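Local coordinates for protein acetylxylan esterase (Geobacillus stearothermophilus, PDB 5BN1) that cleaves acetyl side groups from the xylose units of xylan and xylo-oligosaccharides, working as a homooctameric serine esterase, at residues S15-G20 with T35-Y40. The protein carries 1 engineered substitution. Residues are numbered along the deposited sequence; the frame is centred on the assembly and turned at random.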
loop_
_atom_site.group_PDB
_atom_site.type_symbol
_atom_site.label_atom_id
_atom_site.label_comp_id
_atom_site.label_asym_id
_atom_site.label_seq_id
_atom_site.Cartn_x
_atom_site.Cartn_y
_atom_site.Cartn_z
ATOM N N SER A 15 18.642 4.343 18.243
ATOM C CA SER A 15 17.931 3.191 17.650
ATOM C C SER A 15 18.077 1.904 18.392
ATOM O O SER A 15 17.177 1.062 18.392
ATOM C CB SER A 15 18.378 2.895 16.211
ATOM O OG SER A 15 19.805 2.685 16.190
ATOM N N ILE A 16 19.165 1.680 19.077
ATOM C CA ILE A 16 19.428 0.410 19.811
ATOM C C ILE A 16 18.362 0.281 20.869
ATOM O O ILE A 16 17.958 -0.828 21.215
ATOM C CB ILE A 16 20.889 0.331 20.326
ATOM C CG1 ILE A 16 21.882 0.570 19.201
ATOM C CG2 ILE A 16 21.096 -1.042 21.007
ATOM C CD1 ILE A 16 21.768 -0.304 18.001
ATOM N N THR A 17 18.019 1.407 21.492
ATOM C CA THR A 17 17.008 1.503 22.503
ATOM C C THR A 17 15.604 1.468 21.865
ATOM O O THR A 17 14.740 0.676 22.294
ATOM C CB THR A 17 17.244 2.709 23.465
ATOM O OG1 THR A 17 18.514 2.503 24.039
ATOM C CG2 THR A 17 16.152 2.767 24.548
ATOM N N ASP A 18 15.366 2.344 20.899
ATOM C CA ASP A 18 14.095 2.527 20.162
ATOM C C ASP A 18 13.495 1.185 19.687
ATOM O O ASP A 18 12.463 0.710 20.193
ATOM C CB ASP A 18 14.388 3.510 19.038
ATOM C CG ASP A 18 13.172 3.889 18.203
ATOM O OD1 ASP A 18 12.170 3.197 18.281
ATOM O OD2 ASP A 18 13.240 4.893 17.471
ATOM N N CYS A 19 14.252 0.564 18.750
ATOM C CA CYS A 19 13.863 -0.730 18.174
ATOM C C CYS A 19 12.385 -0.685 17.723
ATOM O O CYS A 19 11.694 -1.690 17.924
ATOM C CB CYS A 19 14.099 -1.851 19.041
ATOM S SG CYS A 19 15.857 -2.168 19.221
ATOM N N GLY A 20 11.920 0.405 17.161
ATOM C CA GLY A 20 10.475 0.436 16.762
ATOM C C GLY A 20 9.439 0.568 17.833
ATOM O O GLY A 20 8.250 0.206 17.626
ATOM N N THR A 35 11.313 -4.067 19.690
ATOM C CA THR A 35 11.729 -5.458 19.506
ATOM C C THR A 35 13.154 -5.794 19.807
ATOM O O THR A 35 13.745 -6.710 19.210
ATOM C CB THR A 35 11.444 -5.906 18.032
ATOM O OG1 THR A 35 12.072 -4.995 17.132
ATOM C CG2 THR A 35 9.914 -5.849 17.832
ATOM N N GLY A 36 13.782 -5.119 20.773
ATOM C CA GLY A 36 15.185 -5.318 21.090
ATOM C C GLY A 36 15.318 -5.438 22.608
ATOM O O GLY A 36 14.518 -5.991 23.371
ATOM N N TYR A 37 16.481 -4.937 23.046
ATOM C CA TYR A 37 16.947 -5.310 24.404
ATOM C C TYR A 37 15.962 -4.795 25.486
ATOM O O TYR A 37 15.856 -5.482 26.485
ATOM C CB TYR A 37 18.386 -4.843 24.753
ATOM C CG TYR A 37 18.590 -3.379 25.076
ATOM C CD1 TYR A 37 18.731 -2.386 24.106
ATOM C CD2 TYR A 37 18.489 -2.947 26.407
ATOM C CE1 TYR A 37 18.838 -1.023 24.407
ATOM C CE2 TYR A 37 18.604 -1.599 26.692
ATOM C CZ TYR A 37 18.757 -0.663 25.741
ATOM O OH TYR A 37 18.823 0.732 26.028
ATOM N N VAL A 38 15.318 -3.657 25.293
ATOM C CA VAL A 38 14.346 -3.190 26.284
ATOM C C VAL A 38 13.218 -4.234 26.491
ATOM O O VAL A 38 12.950 -4.656 27.565
ATOM C CB VAL A 38 13.820 -1.836 25.930
ATOM C CG1 VAL A 38 12.691 -1.387 26.885
ATOM C CG2 VAL A 38 14.950 -0.783 25.955
ATOM N N ALA A 39 12.686 -4.676 25.367
ATOM C CA ALA A 39 11.643 -5.654 25.475
ATOM C C ALA A 39 12.150 -6.918 26.095
ATOM O O ALA A 39 11.377 -7.592 26.821
ATOM C CB ALA A 39 11.042 -5.930 24.100
ATOM N N TYR A 40 13.340 -7.359 25.736
ATOM C CA TYR A 40 13.896 -8.572 26.265
ATOM C C TYR A 40 14.116 -8.514 27.781
ATOM O O TYR A 40 13.884 -9.457 28.523
ATOM C CB TYR A 40 15.159 -9.023 25.559
ATOM C CG TYR A 40 15.075 -9.264 24.080
ATOM C CD1 TYR A 40 13.873 -9.413 23.482
ATOM C CD2 TYR A 40 16.181 -9.434 23.376
ATOM C CE1 TYR A 40 13.798 -9.598 22.077
ATOM C CE2 TYR A 40 16.157 -9.596 21.973
ATOM C CZ TYR A 40 14.980 -9.699 21.374
ATOM O OH TYR A 40 14.896 -9.942 19.969
HETATM O O HOH W 1 15.423 -1.876 22.745
HETATM O O HOH W 2 10.665 -3.395 15.486
#
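In this SGNH (GDSL-family) hydrolase the short helical turn 15-18, which begins at the probable nucleophile Ser15, and Cys19 just after it pack against Thr35-Val38 at the start of helix 37-48. Tyr37 makes the side-chain contact with Ile16 and Thr17. Its CG lies between the backbone N and the carbonyl carbon (chi1 76°), and the phenol reaches Thr17, whose OG1 meets Tyr37 OH at 2.7 Å in the plane of the ring. Farther along that edge Tyr37 CE1 lies 3.3 Å from Ile16 O, while Ile16 CG2 touches Tyr37 CE1 at 4.1 Å, the two side chains crossing at about a right angle. An alanine in place of Tyr37 would probably leave Thr17 OG1 without this partner and open a gap beside Ile16, whose side chain also touches His194, probably of the charge relay. Water 1 bridges the backbones, donating to Ile16 O and Thr17 O and accepting from Val38 N. Cys19 SG sits 3.7 Å from Gly36 CA at the helix N-cap, on the side where a CB would clash. Beyond it Thr35 N donates to Cys19 O (3.0 Å, N-H...O 154°), and water 2 gives that same oxygen a second bond while lying 2.7 Å from Thr35 OG1.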